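Putative adhesin (Bacteroides fragilis NCTC 9343, PDB 3PET) is of unproven function but, as a predicted lipoprotein with a right-handed beta-helix fold, probably serves in cell adhesion at the bacterial surface. Local coordinates at residues Gln130-Gln135 and Val142-Thr147; Val53-Val58 and Lys71-Arg76; Leu65-Asp70 and Met81-Thr86. One frame throughout, in Å; residues are numbered along the deposited sequence.

Interaction 1 (Gln130-Gln135 and Val142-Thr147)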
ATOM      1  N   GLN A 130     -15.204 -17.107  15.773  1.00 22.69           N
ATOM      2  CA  GLN A 130     -16.454 -16.420  16.069  1.00 22.10           C
ATOM      3  C   GLN A 130     -16.340 -15.016  15.533  1.00 25.30           C
ATOM      4  O   GLN A 130     -17.166 -14.598  14.733  1.00 24.51           O
ATOM      5  CB  GLN A 130     -16.774 -16.437  17.579  1.00 23.56           C
ATOM      6  CG  GLN A 130     -16.923 -17.852  18.175  1.00 36.37           C
ATOM      7  CD  GLN A 130     -17.873 -18.744  17.402  1.00 55.20           C
ATOM      8  OE1 GLN A 130     -19.059 -18.431  17.242  1.00 49.72           O
ATOM      9  NE2 GLN A 130     -17.364 -19.860  16.872  1.00 47.08           N
ATOM     10  N   LYS A 131     -15.298 -14.289  15.967  1.00 22.82           N
ATOM     11  CA  LYS A 131     -15.074 -12.916  15.545  0.50 22.17           C
ATOM     12  C   LYS A 131     -13.712 -12.777  14.884  1.00 25.70           C
ATOM     13  O   LYS A 131     -12.702 -13.247  15.420  1.00 25.70           O
ATOM     14  CB  LYS A 131     -15.203 -11.939  16.726  0.50 24.34           C
ATOM     15  CG  LYS A 131     -16.585 -11.924  17.378  0.50 33.30           C
ATOM     16  CD  LYS A 131     -16.616 -11.036  18.607  0.50 39.89           C
ATOM     17  CE  LYS A 131     -17.954 -11.092  19.298  0.50 53.56           C
ATOM     18  NZ  LYS A 131     -17.967 -10.282  20.545  0.50 63.47           N
ATOM     19  N   LEU A 132     -13.693 -12.143  13.712  1.00 20.46           N
ATOM     20  CA  LEU A 132     -12.476 -11.868  12.964  1.00 19.87           C
ATOM     21  C   LEU A 132     -12.368 -10.377  12.772  1.00 23.26           C
ATOM     22  O   LEU A 132     -13.334  -9.727  12.346  1.00 23.26           O
ATOM     23  CB  LEU A 132     -12.439 -12.590  11.605  1.00 19.61           C
ATOM     24  CG  LEU A 132     -11.308 -12.169  10.643  1.00 23.01           C
ATOM     25  CD1 LEU A 132      -9.918 -12.604  11.149  1.00 22.41           C
ATOM     26  CD2 LEU A 132     -11.574 -12.670   9.260  1.00 25.42           C
ATOM     27  N   ASN A 133     -11.204  -9.834  13.092  1.00 18.72           N
ATOM     28  CA  ASN A 133     -10.897  -8.424  12.914  1.00 18.08           C
ATOM     29  C   ASN A 133      -9.622  -8.305  12.111  1.00 23.25           C
ATOM     30  O   ASN A 133      -8.595  -8.811  12.544  1.00 23.57           O
ATOM     31  CB  ASN A 133     -10.778  -7.686  14.264  1.00 16.26           C
ATOM     32  CG  ASN A 133     -10.614  -6.197  14.078  1.00 32.64           C
ATOM     33  OD1 ASN A 133     -11.463  -5.532  13.512  1.00 28.41           O
ATOM     34  ND2 ASN A 133      -9.492  -5.639  14.491  1.00 28.11           N
ATOM     35  N   VAL A 134      -9.692  -7.666  10.925  1.00 18.66           N
ATOM     36  CA  VAL A 134      -8.537  -7.473  10.055  1.00 16.74           C
ATOM     37  C   VAL A 134      -8.331  -5.980   9.858  1.00 20.53           C
ATOM     38  O   VAL A 134      -9.237  -5.279   9.396  1.00 19.28           O
ATOM     39  CB  VAL A 134      -8.665  -8.219   8.685  1.00 19.72           C
ATOM     40  CG1 VAL A 134      -7.476  -7.924   7.766  1.00 18.53           C
ATOM     41  CG2 VAL A 134      -8.813  -9.713   8.883  1.00 19.75           C
ATOM     42  N   GLN A 135      -7.118  -5.508  10.165  1.00 17.69           N
ATOM     43  CA  GLN A 135      -6.705  -4.129   9.918  1.00 18.36           C
ATOM     44  C   GLN A 135      -5.467  -4.202   9.059  1.00 21.52           C
ATOM     45  O   GLN A 135      -4.379  -4.507   9.580  1.00 21.42           O
ATOM     46  CB  GLN A 135      -6.444  -3.369  11.235  1.00 20.11           C
ATOM     47  CG  GLN A 135      -7.681  -3.192  12.128  1.00 36.05           C
ATOM     48  CD  GLN A 135      -8.447  -1.924  11.863  1.00 54.21           C
ATOM     49  OE1 GLN A 135      -7.985  -1.015  11.179  1.00 47.09           O
ATOM     50  NE2 GLN A 135      -9.627  -1.819  12.443  1.00 52.12           N
ATOM     51  N   VAL A 142      -4.187  -9.588   2.129  1.00 18.38           N
ATOM     52  CA  VAL A 142      -4.623 -10.434   3.240  1.00 17.23           C
ATOM     53  C   VAL A 142      -5.633 -11.423   2.650  1.00 22.85           C
ATOM     54  O   VAL A 142      -6.710 -11.007   2.217  1.00 21.96           O
ATOM     55  CB  VAL A 142      -5.173  -9.654   4.465  1.00 20.39           C
ATOM     56  CG1 VAL A 142      -5.658 -10.613   5.568  1.00 19.72           C
ATOM     57  CG2 VAL A 142      -4.116  -8.712   5.017  1.00 20.34           C
ATOM     58  N   LYS A 143      -5.237 -12.696   2.524  1.00 19.38           N
ATOM     59  CA  LYS A 143      -6.071 -13.764   1.985  1.00 19.71           C
ATOM     60  C   LYS A 143      -6.610 -14.616   3.134  1.00 22.81           C
ATOM     61  O   LYS A 143      -5.842 -15.060   3.989  1.00 20.52           O
ATOM     62  CB  LYS A 143      -5.307 -14.611   0.957  1.00 23.36           C
ATOM     63  CG  LYS A 143      -6.195 -15.602   0.204  1.00 37.38           C
ATOM     64  CD  LYS A 143      -5.435 -16.286  -0.917  1.00 56.12           C
ATOM     65  CE  LYS A 143      -6.274 -17.332  -1.618  1.00 75.44           C
ATOM     66  NZ  LYS A 143      -5.451 -18.194  -2.510  1.00 85.91           N
ATOM     67  N   LEU A 144      -7.944 -14.805   3.158  1.00 19.15           N
ATOM     68  CA  LEU A 144      -8.655 -15.519   4.212  1.00 19.04           C
ATOM     69  C   LEU A 144      -9.657 -16.509   3.655  1.00 22.20           C
ATOM     70  O   LEU A 144     -10.458 -16.168   2.784  1.00 22.84           O
ATOM     71  CB  LEU A 144      -9.398 -14.497   5.100  1.00 19.21           C
ATOM     72  CG  LEU A 144      -8.558 -13.354   5.697  1.00 23.03           C
ATOM     73  CD1 LEU A 144      -9.405 -12.155   5.984  1.00 24.32           C
ATOM     74  CD2 LEU A 144      -7.811 -13.805   6.951  1.00 24.22           C
ATOM     75  N   GLU A 145      -9.639 -17.726   4.190  1.00 18.63           N
ATOM     76  CA  GLU A 145     -10.575 -18.784   3.826  1.00 18.41           C
ATOM     77  C   GLU A 145     -11.052 -19.479   5.106  1.00 21.74           C
ATOM     78  O   GLU A 145     -10.266 -19.700   6.026  1.00 19.19           O
ATOM     79  CB  GLU A 145      -9.944 -19.773   2.832  1.00 19.66           C
ATOM     80  CG  GLU A 145     -10.900 -20.860   2.322  1.00 24.95           C
ATOM     81  CD  GLU A 145     -11.053 -22.064   3.239  1.00 37.54           C
ATOM     82  OE1 GLU A 145     -10.070 -22.395   3.933  1.00 26.94           O
ATOM     83  OE2 GLU A 145     -12.148 -22.671   3.281  1.00 28.50           O
ATOM     84  N   GLY A 146     -12.339 -19.803   5.140  1.00 20.45           N
ATOM     85  CA  GLY A 146     -12.948 -20.484   6.276  1.00 21.09           C
ATOM     86  C   GLY A 146     -14.282 -19.894   6.653  1.00 23.48           C
ATOM     87  O   GLY A 146     -15.064 -19.519   5.786  1.00 22.24           O
ATOM     88  N   THR A 147     -14.564 -19.835   7.946  1.00 20.34           N
ATOM     89  CA  THR A 147     -15.848 -19.308   8.422  1.00 19.42           C
ATOM     90  C   THR A 147     -15.638 -18.365   9.606  1.00 21.81           C
ATOM     91  O   THR A 147     -14.694 -18.518  10.382  1.00 19.74           O
ATOM     92  CB  THR A 147     -16.850 -20.451   8.814  1.00 22.87           C
ATOM     93  OG1 THR A 147     -16.383 -21.139   9.983  1.00 21.91           O
ATOM     94  CG2 THR A 147     -17.131 -21.444   7.682  1.00 19.68           C
TER
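A buried, wholly apolar contact joins two faces of the beta-helix across its interior: Leu132 and Val134 of strand 131-135 meet Val142 and Leu144 of strand 142-145. The strand axes run nearly antiparallel at 165° and come no closer than 10.0 Å, too far for backbone pairing, so side chains alone bridge the gap. Val134 touches both partners, one with each methyl. Its CG1 meets CG1 of Val142 end to end at 3.9 Å, each of these methyls lying anti to its own backbone N. Val134 CG2 lies 3.8 Å from Leu144 CD1, the two side chains lying alongside but pointing opposite ways. The same Leu144 methyl also receives CD2 of Leu132, tip to tip at 4.0 Å, so that it touches two residues of the facing strand. Ile114 and Ile124, of the preceding coil, and Ile161, Leu153 and Leu166, farther along the chain, continue the apolar filling. On the outer surface Glu145 forms a salt bridge with Arg167, and Asn133 bonds to Asp113. At Gly146, whose backbone angles suit only glycine, the chain turns a corner. Inward aliphatic residues stacked coil upon coil, with polar ones outside, are typical of parallel beta-helices, here the right-handed kind.

Interaction 2 (Val53-Val58 and Lys71-Arg76)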
ATOM      1  N   VAL A  53      20.258 -15.877  11.575  1.00 25.71           N
ATOM      2  CA  VAL A  53      19.350 -16.387  12.621  1.00 24.35           C
ATOM      3  C   VAL A  53      19.689 -15.696  13.949  1.00 28.26           C
ATOM      4  O   VAL A  53      18.782 -15.294  14.682  1.00 26.80           O
ATOM      5  CB  VAL A  53      19.445 -17.936  12.732  1.00 27.10           C
ATOM      6  CG1 VAL A  53      18.738 -18.459  13.985  1.00 26.35           C
ATOM      7  CG2 VAL A  53      18.887 -18.609  11.477  1.00 26.42           C
ATOM      8  N   ALA A  54      20.999 -15.510  14.215  1.00 26.00           N
ATOM      9  CA  ALA A  54      21.526 -14.892  15.433  1.00 26.52           C
ATOM     10  C   ALA A  54      21.070 -13.437  15.607  1.00 27.59           C
ATOM     11  O   ALA A  54      21.113 -12.939  16.731  1.00 27.11           O
ATOM     12  CB  ALA A  54      23.053 -14.965  15.445  1.00 28.06           C
ATOM     13  N   LEU A  55      20.605 -12.768  14.521  1.00 22.93           N
ATOM     14  CA  LEU A  55      20.145 -11.371  14.567  1.00 22.51           C
ATOM     15  C   LEU A  55      18.716 -11.230  15.140  1.00 23.65           C
ATOM     16  O   LEU A  55      18.285 -10.119  15.431  1.00 22.88           O
ATOM     17  CB  LEU A  55      20.182 -10.728  13.170  1.00 22.97           C
ATOM     18  CG  LEU A  55      21.532 -10.650  12.445  1.00 30.37           C
ATOM     19  CD1 LEU A  55      21.355 -10.005  11.099  1.00 29.83           C
ATOM     20  CD2 LEU A  55      22.575  -9.863  13.245  1.00 34.48           C
ATOM     21  N   ILE A  56      17.992 -12.332  15.289  1.00 20.87           N
ATOM     22  CA  ILE A  56      16.607 -12.275  15.765  1.00 20.16           C
ATOM     23  C   ILE A  56      16.533 -12.380  17.290  1.00 23.55           C
ATOM     24  O   ILE A  56      17.007 -13.350  17.878  1.00 21.43           O
ATOM     25  CB  ILE A  56      15.724 -13.341  15.069  1.00 22.75           C
ATOM     26  CG1 ILE A  56      15.769 -13.138  13.505  1.00 23.57           C
ATOM     27  CG2 ILE A  56      14.258 -13.285  15.637  1.00 19.50           C
ATOM     28  CD1 ILE A  56      15.021 -14.127  12.688  1.00 24.51           C
ATOM     29  N   GLN A  57      15.921 -11.387  17.925  1.00 19.26           N
ATOM     30  CA  GLN A  57      15.741 -11.434  19.380  1.00 19.44           C
ATOM     31  C   GLN A  57      14.340 -11.986  19.637  1.00 22.87           C
ATOM     32  O   GLN A  57      13.376 -11.634  18.947  1.00 20.72           O
ATOM     33  CB  GLN A  57      15.947 -10.052  20.027  1.00 21.28           C
ATOM     34  CG  GLN A  57      17.345  -9.469  19.818  1.00 27.75           C
ATOM     35  CD  GLN A  57      17.382  -8.482  18.673  1.00 35.02           C
ATOM     36  OE1 GLN A  57      16.431  -7.722  18.442  1.00 31.14           O
ATOM     37  NE2 GLN A  57      18.466  -8.495  17.924  1.00 25.10           N
ATOM     38  N   VAL A  58      14.252 -12.871  20.612  1.00 19.15           N
ATOM     39  CA  VAL A  58      13.032 -13.612  20.925  1.00 18.72           C
ATOM     40  C   VAL A  58      12.648 -13.410  22.387  1.00 21.72           C
ATOM     41  O   VAL A  58      13.502 -13.522  23.247  1.00 20.24           O
ATOM     42  CB  VAL A  58      13.299 -15.121  20.616  1.00 21.86           C
ATOM     43  CG1 VAL A  58      12.144 -16.016  21.101  1.00 21.64           C
ATOM     44  CG2 VAL A  58      13.573 -15.347  19.120  1.00 21.36           C
ATOM     45  N   LYS A  71      17.703  -3.154  14.107  1.00 15.28           N
ATOM     46  CA  LYS A  71      17.364  -2.477  12.838  1.00 16.78           C
ATOM     47  C   LYS A  71      18.569  -1.725  12.209  1.00 22.35           C
ATOM     48  O   LYS A  71      18.525  -1.387  11.027  1.00 19.39           O
ATOM     49  CB  LYS A  71      16.188  -1.522  13.052  1.00 17.65           C
ATOM     50  CG  LYS A  71      14.909  -2.277  13.461  1.00 26.17           C
ATOM     51  CD  LYS A  71      13.829  -1.265  13.815  1.00 34.88           C
ATOM     52  CE  LYS A  71      12.615  -1.925  14.414  1.00 40.87           C
ATOM     53  NZ  LYS A  71      11.723  -0.927  15.060  1.00 44.80           N
ATOM     54  N   SER A  72      19.625  -1.456  13.008  1.00 22.61           N
ATOM     55  CA  SER A  72      20.839  -0.761  12.570  1.00 24.58           C
ATOM     56  C   SER A  72      21.791  -1.743  11.871  1.00 31.40           C
ATOM     57  O   SER A  72      22.808  -1.313  11.318  1.00 31.29           O
ATOM     58  CB  SER A  72      21.544  -0.126  13.774  1.00 27.34           C
ATOM     59  OG  SER A  72      20.796   0.919  14.385  1.00 32.05           O
ATOM     60  N   LYS A  73      21.482  -3.061  11.884  1.00 28.01           N
ATOM     61  CA  LYS A  73      22.405  -4.042  11.291  1.00 29.81           C
ATOM     62  C   LYS A  73      22.196  -4.237   9.791  1.00 36.50           C
ATOM     63  O   LYS A  73      21.117  -4.635   9.351  1.00 35.31           O
ATOM     64  CB  LYS A  73      22.369  -5.399  12.014  1.00 32.27           C
ATOM     65  CG  LYS A  73      23.134  -5.402  13.342  1.00 41.75           C
ATOM     66  CD  LYS A  73      24.626  -5.661  13.193  1.00 48.98           C
ATOM     67  CE  LYS A  73      25.417  -5.021  14.303  1.00 50.16           C
ATOM     68  NZ  LYS A  73      25.896  -3.664  13.927  1.00 59.76           N
ATOM     69  N   LYS A  74      23.255  -3.956   9.009  1.00 35.98           N
ATOM     70  CA  LYS A  74      23.193  -4.135   7.562  1.00 36.15           C
ATOM     71  C   LYS A  74      23.473  -5.589   7.237  1.00 39.64           C
ATOM     72  O   LYS A  74      24.408  -6.188   7.766  1.00 37.96           O
ATOM     73  CB  LYS A  74      24.154  -3.209   6.801  1.00 38.68           C
ATOM     74  CG  LYS A  74      23.745  -1.741   6.756  1.00 39.05           C
ATOM     75  CD  LYS A  74      24.851  -0.924   6.122  1.00 36.64           C
ATOM     76  CE  LYS A  74      24.904   0.495   6.624  1.00 42.22           C
ATOM     77  NZ  LYS A  74      26.006   1.254   5.975  1.00 47.56           N
ATOM     78  N   VAL A  75      22.630  -6.158   6.391  1.00 38.63           N
ATOM     79  CA  VAL A  75      22.727  -7.547   5.934  1.00 40.13           C
ATOM     80  C   VAL A  75      22.731  -7.522   4.403  1.00 47.76           C
ATOM     81  O   VAL A  75      21.876  -6.860   3.804  1.00 47.48           O
ATOM     82  CB  VAL A  75      21.575  -8.418   6.513  1.00 42.97           C
ATOM     83  CG1 VAL A  75      21.641  -9.835   5.992  1.00 43.27           C
ATOM     84  CG2 VAL A  75      21.595  -8.420   8.031  1.00 41.93           C
ATOM     85  N   ARG A  76      23.705  -8.214   3.774  1.00 45.39           N
ATOM     86  CA  ARG A  76      23.814  -8.301   2.315  1.00 45.56           C
ATOM     87  C   ARG A  76      22.481  -8.875   1.716  1.00 49.63           C
ATOM     88  O   ARG A  76      21.903  -8.236   0.834  1.00 50.48           O
ATOM     89  CB  ARG A  76      25.053  -9.113   1.916  1.00 45.93           C
TER
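Leu55 extends toward Val75 because its CG lies anti to the carbonyl carbon (chi1 -60°) and the chain then runs on straight to CD1 (chi2 179°). Val75 answers with CG2, the methyl beside its backbone N, since CG1 takes the place anti to that nitrogen (chi1 177°). The two side chains meet tip to tip, Leu55 CD1 lying 3.5 Å from Val75 CG2, tighter than ordinary van der Waals contact. The other Leu55 branch, CD2, only grazes Lys73, with CG of that lysine 4.5 Å away; beyond CG the lysine chain turns off, and its side chain runs close to a bound tetraethylene glycol, probably from the crystallisation liquor. Leu55 is held out on a type I beta turn from Val53 to Ile56, closed by the bond from Ile56 N to Val53 O at 3.1 Å. This turn links the short helix 50-53 to strand 56-61 at the edge of the beta-helix, and places Leu55 against the long loop that leaves strand 64-69 and returns as strand 82-87. Behind the turn, Val53 and Ile56 pack inward on Ile46. The loop is held from elsewhere too: Lys74 and Arg76 make backbone hydrogen bonds with Ile5, while Val75 O accepts a bond from Thr217 of the second subunit and Lys73 O one from Lys212 of that subunit.

Interaction 3 (Leu65-Asp70 and Met81-Thr86)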
ATOM      1  N   LEU A  65       4.355 -13.585  21.831  1.00 19.42           N
ATOM      2  CA  LEU A  65       5.666 -13.899  21.303  1.00 18.23           C
ATOM      3  C   LEU A  65       6.142 -12.676  20.532  1.00 22.57           C
ATOM      4  O   LEU A  65       5.505 -12.292  19.539  1.00 20.10           O
ATOM      5  CB  LEU A  65       5.613 -15.145  20.388  1.00 18.26           C
ATOM      6  CG  LEU A  65       6.903 -15.480  19.632  1.00 21.63           C
ATOM      7  CD1 LEU A  65       8.027 -15.908  20.602  1.00 21.81           C
ATOM      8  CD2 LEU A  65       6.650 -16.572  18.608  1.00 24.28           C
ATOM      9  N   PHE A  66       7.255 -12.063  20.985  1.00 19.38           N
ATOM     10  CA  PHE A  66       7.854 -10.911  20.315  1.00 17.87           C
ATOM     11  C   PHE A  66       9.095 -11.341  19.575  1.00 19.98           C
ATOM     12  O   PHE A  66      10.000 -11.900  20.178  1.00 18.27           O
ATOM     13  CB  PHE A  66       8.199  -9.791  21.324  1.00 19.69           C
ATOM     14  CG  PHE A  66       7.007  -9.084  21.925  1.00 20.86           C
ATOM     15  CD1 PHE A  66       6.442  -7.983  21.297  1.00 23.49           C
ATOM     16  CD2 PHE A  66       6.487  -9.486  23.140  1.00 22.18           C
ATOM     17  CE1 PHE A  66       5.344  -7.320  21.870  1.00 24.90           C
ATOM     18  CE2 PHE A  66       5.425  -8.804  23.724  1.00 24.33           C
ATOM     19  CZ  PHE A  66       4.848  -7.740  23.082  1.00 23.01           C
ATOM     20  N   LEU A  67       9.148 -11.064  18.279  1.00 16.93           N
ATOM     21  CA  LEU A  67      10.308 -11.340  17.436  1.00 16.02           C
ATOM     22  C   LEU A  67      10.819  -9.999  16.919  1.00 20.49           C
ATOM     23  O   LEU A  67      10.063  -9.255  16.326  1.00 20.85           O
ATOM     24  CB  LEU A  67       9.938 -12.286  16.276  1.00 15.40           C
ATOM     25  CG  LEU A  67       9.239 -13.608  16.631  1.00 20.00           C
ATOM     26  CD1 LEU A  67       8.783 -14.327  15.373  1.00 20.51           C
ATOM     27  CD2 LEU A  67      10.160 -14.528  17.473  1.00 19.07           C
ATOM     28  N   SER A  68      12.065  -9.656  17.218  1.00 18.71           N
ATOM     29  CA  SER A  68      12.618  -8.377  16.800  1.00 18.38           C
ATOM     30  C   SER A  68      14.024  -8.540  16.252  1.00 23.14           C
ATOM     31  O   SER A  68      14.595  -9.629  16.315  1.00 22.07           O
ATOM     32  CB  SER A  68      12.618  -7.399  17.968  1.00 20.03           C
ATOM     33  OG  SER A  68      13.368  -7.932  19.042  1.00 26.88           O
ATOM     34  N   ILE A  69      14.569  -7.452  15.671  1.00 20.27           N
ATOM     35  CA  ILE A  69      15.921  -7.408  15.106  1.00 20.60           C
ATOM     36  C   ILE A  69      16.588  -6.108  15.497  1.00 21.70           C
ATOM     37  O   ILE A  69      15.909  -5.145  15.868  1.00 19.86           O
ATOM     38  CB  ILE A  69      15.935  -7.595  13.545  1.00 23.96           C
ATOM     39  CG1 ILE A  69      15.184  -6.457  12.814  1.00 25.66           C
ATOM     40  CG2 ILE A  69      15.390  -8.967  13.135  1.00 23.98           C
ATOM     41  CD1 ILE A  69      15.614  -6.221  11.387  1.00 32.52           C
ATOM     42  N   ASP A  70      17.927  -6.075  15.388  1.00 16.67           N
ATOM     43  CA  ASP A  70      18.706  -4.860  15.522  1.00 16.68           C
ATOM     44  C   ASP A  70      18.533  -4.181  14.153  1.00 20.08           C
ATOM     45  O   ASP A  70      19.107  -4.628  13.151  1.00 19.59           O
ATOM     46  CB  ASP A  70      20.189  -5.151  15.891  1.00 18.32           C
ATOM     47  CG  ASP A  70      21.075  -3.904  15.943  1.00 25.57           C
ATOM     48  OD1 ASP A  70      20.583  -2.802  15.614  1.00 24.64           O
ATOM     49  OD2 ASP A  70      22.244  -4.027  16.346  1.00 26.61           O
HETATM   50  N   MSE A  81      15.700 -17.510   5.094  1.00 27.26           N
HETATM   51  CA  MSE A  81      15.104 -17.273   6.426  1.00 24.15           C
HETATM   52  C   MSE A  81      13.670 -17.822   6.515  1.00 27.57           C
HETATM   53  O   MSE A  81      12.814 -17.429   5.720  1.00 28.31           O
HETATM   54  CB  MSE A  81      15.106 -15.774   6.783  1.00 24.29           C
HETATM   55  CG  MSE A  81      16.498 -15.213   7.064  1.00 29.36           C
HETATM   56 SE   MSE A  81      17.464 -16.155   8.506  0.75 34.93          SE
HETATM   57  CE  MSE A  81      16.278 -15.787   9.925  1.00 29.46           C
ATOM     58  N   LYS A  82      13.419 -18.756   7.443  1.00 21.59           N
ATOM     59  CA  LYS A  82      12.073 -19.314   7.638  1.00 19.66           C
ATOM     60  C   LYS A  82      11.791 -19.392   9.131  1.00 22.30           C
ATOM     61  O   LYS A  82      12.585 -19.976   9.887  1.00 21.71           O
ATOM     62  CB  LYS A  82      11.902 -20.687   6.966  1.00 21.60           C
ATOM     63  CG  LYS A  82      10.446 -21.112   6.896  1.00 27.16           C
ATOM     64  CD  LYS A  82      10.239 -22.614   6.813  1.00 39.39           C
ATOM     65  CE  LYS A  82      10.404 -23.148   5.415  1.00 53.66           C
ATOM     66  NZ  LYS A  82      10.088 -24.598   5.324  1.00 58.28           N
ATOM     67  N   ILE A  83      10.686 -18.774   9.552  1.00 16.05           N
ATOM     68  CA  ILE A  83      10.272 -18.763  10.951  1.00 15.05           C
ATOM     69  C   ILE A  83       9.060 -19.687  11.086  1.00 20.28           C
ATOM     70  O   ILE A  83       8.042 -19.449  10.456  1.00 21.25           O
ATOM     71  CB  ILE A  83       9.988 -17.305  11.436  1.00 16.89           C
ATOM     72  CG1 ILE A  83      11.263 -16.422  11.307  1.00 14.59           C
ATOM     73  CG2 ILE A  83       9.433 -17.299  12.882  1.00 18.35           C
ATOM     74  CD1 ILE A  83      11.008 -14.866  11.234  1.00 17.34           C
ATOM     75  N   THR A  84       9.177 -20.742  11.900  1.00 16.52           N
ATOM     76  CA  THR A  84       8.128 -21.726  12.106  1.00 16.38           C
ATOM     77  C   THR A  84       7.640 -21.575  13.538  1.00 21.51           C
ATOM     78  O   THR A  84       8.418 -21.693  14.491  1.00 20.28           O
ATOM     79  CB  THR A  84       8.662 -23.120  11.747  1.00 28.36           C
ATOM     80  OG1 THR A  84       8.894 -23.122  10.339  1.00 28.35           O
ATOM     81  CG2 THR A  84       7.678 -24.238  12.078  1.00 29.20           C
ATOM     82  N   ILE A  85       6.340 -21.271  13.680  1.00 17.87           N
ATOM     83  CA  ILE A  85       5.730 -21.022  14.989  1.00 16.64           C
ATOM     84  C   ILE A  85       4.566 -22.003  15.231  1.00 21.12           C
ATOM     85  O   ILE A  85       3.777 -22.275  14.326  1.00 18.37           O
ATOM     86  CB  ILE A  85       5.241 -19.543  15.079  1.00 17.73           C
ATOM     87  CG1 ILE A  85       6.332 -18.524  14.647  1.00 17.54           C
ATOM     88  CG2 ILE A  85       4.701 -19.214  16.493  1.00 16.32           C
ATOM     89  CD1 ILE A  85       5.908 -16.985  14.741  1.00 18.27           C
ATOM     90  N   THR A  86       4.470 -22.537  16.449  1.00 19.88           N
ATOM     91  CA  THR A  86       3.351 -23.397  16.799  1.00 19.79           C
ATOM     92  C   THR A  86       2.964 -23.163  18.242  1.00 21.95           C
ATOM     93  O   THR A  86       3.816 -22.977  19.112  1.00 19.96           O
ATOM     94  CB  THR A  86       3.544 -24.905  16.450  1.00 29.57           C
ATOM     95  OG1 THR A  86       2.346 -25.614  16.801  1.00 36.34           O
ATOM     96  CG2 THR A  86       4.721 -25.537  17.108  1.00 24.18           C
TER
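Aliphatic contacts account for everything that passes between Leu65-Asp70 and Met81-Thr86: Leu65 and Leu67 meet Ile83 and Ile85 inside the beta-helix near its N-terminal end, between strands of facing sides that run almost antiparallel (173°), their axes 11.2 Å apart at closest approach. Two of the pairs meet head-on. Leu65 CD2 reaches Ile85 CG2 at 3.9 Å and lies nearly as close to CD1 of the same residue, so one leucine methyl touches both ends of the branched isoleucine. Leu67 CD1 comes end to end with Ile85 CD1 at 4.0 Å. In the third pair, Leu67 CD1 and Ile83 CG2 lie 3.9 Å apart, but here the side chains overlap flank to flank. With CG1 anti to the carbonyl carbon (chi1 -50°), Ile85 puts CD1 where both leucines reach it, while CG2 meets Leu65 alone. Phe21, Ile32, Leu44 and Val58 continue the apolar packing.

Polar bonding lies around this core. Leu65 and Leu67 bond through their backbones to Asp25 of strand 23-26, Phe66 to Ala59 of strand 56-61, and Thr86 OG1 to the carbonyl of Thr35. With methyl groups meeting methyl groups inside, cohesion across the interior probably rests on apolar packing and the exclusion of water, while directed bonds run to neighbouring strands.

How the interactions relate
Interactions 2 and 3 interlock near the N-terminal end of the beta-helix, their centres 11 Å apart, whereas interaction 1 lies farther along, centre to centre about 22 Å from interaction 3 and about 31 Å from interaction 2. Along the chain the segments of 2 and 3 alternate, and both contacts close before interaction 1 opens. Strands 56-61 and 64-69 are antiparallel neighbours, so interactions 2 and 3 touch: Gln57 N lies 2.7 Å from Ser68 O, a probable hydrogen bond, and Ile56 CD1 packs on CE of Met81, a selenomethionine. Interactions 1 and 3 each fill the interior between facing strands, while interaction 2 joins a turn to a peripheral loop that also meets the second subunit.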